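Local coordinates for 2,3-dihydroxybenzoate-AMP ligase (PDB 1MDB), which belongs to the AMP-binding (ANL) enzyme superfamily, whose members pair a large N-terminal domain with a small C-terminal one, at residues 80-85 / 125-130; 459-464 / 520-525. All coordinates share one frame; numbering follows the deposited sequence.

Interaction 1: residues 80-85 / 125-130; sequences VQLPNI and AYIIPD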
loop_
_atom_site.group_PDB
_atom_site.type_symbol
_atom_site.label_atom_id
_atom_site.label_comp_id
_atom_site.label_asym_id
_atom_site.label_seq_id
_atom_site.Cartn_x
_atom_site.Cartn_y
_atom_site.Cartn_z
ATOM N N VAL A 80 4.953 -11.227 10.098
ATOM C CA VAL A 80 5.767 -11.552 8.929
ATOM C C VAL A 80 6.422 -10.260 8.425
ATOM O O VAL A 80 5.740 -9.281 8.115
ATOM C CB VAL A 80 4.900 -12.168 7.782
ATOM C CG1 VAL A 80 5.794 -12.646 6.637
ATOM C CG2 VAL A 80 4.062 -13.329 8.309
ATOM N N GLN A 81 7.743 -10.243 8.378
ATOM C CA GLN A 81 8.469 -9.068 7.898
ATOM C C GLN A 81 9.524 -9.503 6.882
ATOM O O GLN A 81 10.722 -9.496 7.168
ATOM C CB GLN A 81 9.127 -8.326 9.071
ATOM C CG GLN A 81 9.968 -7.118 8.656
ATOM C CD GLN A 81 10.639 -6.436 9.838
ATOM O OE1 GLN A 81 11.054 -7.097 10.790
ATOM N NE2 GLN A 81 10.768 -5.114 9.772
ATOM N N LEU A 82 9.063 -9.873 5.691
ATOM C CA LEU A 82 9.950 -10.341 4.625
ATOM C C LEU A 82 10.033 -9.379 3.453
ATOM O O LEU A 82 9.099 -8.639 3.179
ATOM C CB LEU A 82 9.472 -11.703 4.108
ATOM C CG LEU A 82 9.531 -12.858 5.108
ATOM C CD1 LEU A 82 8.890 -14.092 4.503
ATOM C CD2 LEU A 82 10.985 -13.118 5.508
ATOM N N PRO A 83 11.162 -9.392 2.734
ATOM C CA PRO A 83 11.328 -8.500 1.582
ATOM C C PRO A 83 10.570 -9.124 0.427
ATOM O O PRO A 83 9.740 -10.015 0.620
ATOM C CB PRO A 83 12.838 -8.507 1.327
ATOM C CG PRO A 83 13.445 -9.393 2.467
ATOM C CD PRO A 83 12.321 -10.286 2.884
ATOM N N ASN A 84 10.870 -8.683 -0.783
ATOM C CA ASN A 84 10.204 -9.246 -1.942
ATOM C C ASN A 84 10.940 -10.525 -2.365
ATOM O O ASN A 84 11.738 -10.509 -3.303
ATOM C CB ASN A 84 10.204 -8.229 -3.086
ATOM C CG ASN A 84 9.224 -7.083 -2.857
ATOM O OD1 ASN A 84 8.712 -6.893 -1.751
ATOM N ND2 ASN A 84 8.968 -6.309 -3.908
ATOM N N ILE A 85 10.683 -11.622 -1.657
ATOM C CA ILE A 85 11.308 -12.908 -1.968
ATOM C C ILE A 85 10.235 -13.991 -2.048
ATOM O O ILE A 85 9.111 -13.795 -1.586
ATOM C CB ILE A 85 12.380 -13.290 -0.914
ATOM C CG1 ILE A 85 11.797 -13.199 0.496
ATOM C CG2 ILE A 85 13.572 -12.353 -1.030
ATOM C CD1 ILE A 85 12.808 -13.488 1.603
ATOM N N ALA A 125 4.863 -16.088 16.724
ATOM C CA ALA A 125 6.077 -16.215 15.929
ATOM C C ALA A 125 6.413 -14.934 15.170
ATOM O O ALA A 125 5.551 -14.086 14.910
ATOM C CB ALA A 125 5.941 -17.392 14.963
ATOM N N TYR A 126 7.687 -14.794 14.835
ATOM C CA TYR A 126 8.205 -13.627 14.118
ATOM C C TYR A 126 9.008 -14.225 12.985
ATOM O O TYR A 126 9.924 -15.017 13.222
ATOM C CB TYR A 126 9.114 -12.817 15.052
ATOM C CG TYR A 126 9.791 -11.577 14.473
ATOM C CD1 TYR A 126 10.988 -11.113 15.018
ATOM C CD2 TYR A 126 9.231 -10.856 13.421
ATOM C CE1 TYR A 126 11.611 -9.974 14.538
ATOM C CE2 TYR A 126 9.846 -9.711 12.934
ATOM C CZ TYR A 126 11.040 -9.274 13.501
ATOM O OH TYR A 126 11.663 -8.130 13.052
ATOM N N ILE A 127 8.655 -13.870 11.756
ATOM C CA ILE A 127 9.344 -14.399 10.579
ATOM C C ILE A 127 10.106 -13.311 9.813
ATOM O O ILE A 127 9.516 -12.332 9.346
ATOM C CB ILE A 127 8.337 -15.085 9.644
ATOM C CG1 ILE A 127 7.615 -16.203 10.411
ATOM C CG2 ILE A 127 9.050 -15.644 8.418
ATOM C CD1 ILE A 127 6.588 -16.977 9.578
ATOM N N ILE A 128 11.417 -13.503 9.683
ATOM C CA ILE A 128 12.295 -12.541 9.013
ATOM C C ILE A 128 13.311 -13.184 8.068
ATOM O O ILE A 128 13.534 -14.398 8.099
ATOM C CB ILE A 128 13.149 -11.761 10.032
ATOM C CG1 ILE A 128 13.888 -12.759 10.934
ATOM C CG2 ILE A 128 12.288 -10.808 10.851
ATOM C CD1 ILE A 128 15.005 -12.145 11.753
ATOM N N PRO A 129 13.923 -12.372 7.191
ATOM C CA PRO A 129 14.929 -12.921 6.277
ATOM C C PRO A 129 16.213 -12.801 7.102
ATOM O O PRO A 129 16.193 -12.178 8.167
ATOM C CB PRO A 129 14.897 -11.941 5.105
ATOM C CG PRO A 129 14.613 -10.618 5.795
ATOM C CD PRO A 129 13.541 -10.999 6.806
ATOM N N ASP A 130 17.318 -13.392 6.661
ATOM C CA ASP A 130 18.548 -13.248 7.433
ATOM C C ASP A 130 19.029 -11.805 7.338
ATOM O O ASP A 130 19.318 -11.156 8.341
ATOM C CB ASP A 130 19.649 -14.193 6.924
ATOM C CG ASP A 130 19.690 -14.302 5.410
ATOM O OD1 ASP A 130 19.229 -13.371 4.718
ATOM O OD2 ASP A 130 20.199 -15.326 4.905
#
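Q81 and I127 close the last rung of a buried parallel strand pairing, where strand 77-80 gives way to the loop before helix 86-98. The Q81 N to I127 O bond is 2.9 Å long and nearly straight (168° at the hydrogen), and V80 lies in register with I127. One step further on, the ladder stops: P129 has no N-H to give, and its CD sits 3.2 Å from Q81 O. This is an alpha/beta sheet in which strand 77-80 runs parallel both to 125-132 and to 101-104, the latter joined to it through helix 86-98 as a beta-alpha-beta crossover. V80 and I127 share the face toward V91 of that helix; Q81 and Y126 are on the other, touching L140. There Q81, with CG anti to its backbone N (chi1 177°) and the chain extended, brings OE1 to the edge of the Y126 ring, where the phenol OH donates to it at 2.6 Å. NE2 bonds the carbonyls of L106 and H109, so the amide is gripped at both ends and its flip is fixed. Past the ladder the contact is apolar: L82 CD2 reaches P129 CD at 3.6 Å, and the P83 ring meets that of P129 obliquely, P83 CD to P129 CG 3.7 Å.

Interaction 2: residues 459-464 / 520-525; sequences AMVSMP and VSKKAL
V461 packs its CG1 methyl against the first turn of helix 522-534, meeting K522 CG and L525 CB at 3.9 Å each. Its chi1 of -55° sets CG1 beside the backbone N, which turns this branch to the helix; the V461 and L525 side chains cross at about a right angle. L525 likewise has CG beside its own N (chi1 -75°), and its CD1 comes within 3.5 Å of A459 CB, closer than usual for two carbons. V520 CG1 approaches the same A459 CB more loosely, at 4.1 Å. The K522 chain, extended beyond CG, runs its methylenes past V461 CG1 toward the strand, where NZ makes a weak 3.5 Å hydrogen bond to M460 O. The stronger partner of that ammonium is E446, held in a salt bridge; OE1 of E446 also accepts from M460 N, so one carboxylate ties lysine and strand together. The helix start is fixed by S521 at the N-cap, whose OG accepts from A524 N at 3.2 Å. Segment 520-525 follows directly on K519, a residue of the 2,3-dihydroxy-benzoic acid pocket. Strand 455-465 is an outermost strand of a three-stranded sheet, and A459 and V461 pack it onto the closing helix of the small C-terminal alpha/beta domain of the ANL enzymes.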
loop_
_atom_site.group_PDB
_atom_site.type_symbol
_atom_site.label_atom_id
_atom_site.label_comp_id
_atom_site.label_asym_id
_atom_site.label_seq_id
_atom_site.Cartn_x
_atom_site.Cartn_y
_atom_site.Cartn_z
ATOM N N ALA A 459 7.060 18.945 -2.143
ATOM C CA ALA A 459 6.143 18.589 -1.067
ATOM C C ALA A 459 5.969 19.836 -0.207
ATOM O O ALA A 459 6.921 20.324 0.400
ATOM C CB ALA A 459 6.700 17.454 -0.243
ATOM N N MET A 460 4.747 20.351 -0.166
ATOM C CA MET A 460 4.445 21.559 0.597
ATOM C C MET A 460 3.734 21.239 1.898
ATOM O O MET A 460 2.698 20.563 1.904
ATOM C CB MET A 460 3.587 22.488 -0.256
ATOM C CG MET A 460 3.095 23.741 0.441
ATOM S SD MET A 460 2.141 24.727 -0.730
ATOM C CE MET A 460 2.159 26.319 0.044
ATOM N N VAL A 461 4.278 21.748 3.000
ATOM C CA VAL A 461 3.691 21.501 4.305
ATOM C C VAL A 461 3.530 22.771 5.132
ATOM O O VAL A 461 4.089 23.829 4.814
ATOM C CB VAL A 461 4.544 20.476 5.111
ATOM C CG1 VAL A 461 4.713 19.190 4.300
ATOM C CG2 VAL A 461 5.900 21.058 5.437
ATOM N N SER A 462 2.748 22.669 6.195
ATOM C CA SER A 462 2.541 23.806 7.068
ATOM C C SER A 462 3.745 23.938 7.996
ATOM O O SER A 462 4.495 22.978 8.204
ATOM C CB SER A 462 1.296 23.590 7.915
ATOM O OG SER A 462 1.507 22.518 8.812
ATOM N N MET A 463 3.934 25.142 8.525
ATOM C CA MET A 463 4.998 25.415 9.486
ATOM C C MET A 463 4.397 26.426 10.454
ATOM O O MET A 463 3.564 27.249 10.067
ATOM C CB MET A 463 6.249 25.995 8.816
ATOM C CG MET A 463 6.126 27.436 8.314
ATOM S SD MET A 463 7.693 28.024 7.606
ATOM C CE MET A 463 7.342 29.774 7.348
ATOM N N PRO A 464 4.802 26.367 11.729
ATOM C CA PRO A 464 4.314 27.267 12.783
ATOM C C PRO A 464 4.581 28.762 12.555
ATOM O O PRO A 464 5.592 29.145 11.975
ATOM C CB PRO A 464 5.035 26.754 14.038
ATOM C CG PRO A 464 5.295 25.293 13.722
ATOM C CD PRO A 464 5.729 25.363 12.280
ATOM N N VAL A 520 5.872 10.018 0.446
ATOM C CA VAL A 520 6.441 11.122 1.193
ATOM C C VAL A 520 5.718 11.174 2.532
ATOM O O VAL A 520 4.506 10.969 2.599
ATOM C CB VAL A 520 6.240 12.462 0.452
ATOM C CG1 VAL A 520 6.725 13.614 1.311
ATOM C CG2 VAL A 520 6.992 12.443 -0.863
ATOM N N SER A 521 6.477 11.398 3.599
ATOM C CA SER A 521 5.909 11.516 4.927
ATOM C C SER A 521 5.843 13.015 5.204
ATOM O O SER A 521 6.845 13.625 5.584
ATOM C CB SER A 521 6.818 10.857 5.960
ATOM O OG SER A 521 6.400 11.185 7.269
ATOM N N LYS A 522 4.678 13.615 4.998
ATOM C CA LYS A 522 4.556 15.043 5.238
ATOM C C LYS A 522 4.727 15.342 6.718
ATOM O O LYS A 522 5.222 16.406 7.088
ATOM C CB LYS A 522 3.226 15.573 4.688
ATOM C CG LYS A 522 3.298 15.751 3.161
ATOM C CD LYS A 522 2.121 16.534 2.578
ATOM C CE LYS A 522 2.376 16.830 1.096
ATOM N NZ LYS A 522 1.319 17.684 0.498
ATOM N N LYS A 523 4.363 14.379 7.560
ATOM C CA LYS A 523 4.523 14.554 8.999
ATOM C C LYS A 523 6.017 14.765 9.319
ATOM O O LYS A 523 6.382 15.648 10.095
ATOM C CB LYS A 523 3.996 13.326 9.738
ATOM C CG LYS A 523 4.152 13.419 11.241
ATOM C CD LYS A 523 3.870 12.083 11.914
ATOM C CE LYS A 523 4.191 12.142 13.399
ATOM N NZ LYS A 523 4.198 10.787 14.016
ATOM N N ALA A 524 6.878 13.962 8.705
ATOM C CA ALA A 524 8.314 14.089 8.935
ATOM C C ALA A 524 8.787 15.459 8.453
ATOM O O ALA A 524 9.631 16.095 9.095
ATOM C CB ALA A 524 9.068 12.988 8.201
ATOM N N LEU A 525 8.243 15.903 7.321
ATOM C CA LEU A 525 8.600 17.202 6.764
ATOM C C LEU A 525 8.145 18.320 7.694
ATOM O O LEU A 525 8.836 19.325 7.853
ATOM C CB LEU A 525 7.981 17.384 5.376
ATOM C CG LEU A 525 8.667 16.584 4.268
ATOM C CD1 LEU A 525 7.924 16.775 2.941
ATOM C CD2 LEU A 525 10.120 17.046 4.146
#

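Overall arrangement
The two contacts share no helix or strand: their centres lie 31 Å apart, with about 17 Å between nearest atoms. Both are buried, but interaction 1 is the more enclosed, eight of its nine touching residues being buried against four of six in interaction 2. It also covers more surface, 362 against 246 Å². The first joins neighbouring parallel strands in the large AMP-binding part of the chain, so a main-chain bond leads and side chains extend it. The second sets a helix against a strand, has no main-chain bond between them, and relies on aliphatic packing flanked by a charged group. In interaction 2 the side chain of K522 is about 10 Å from the bound adenosine monophosphate.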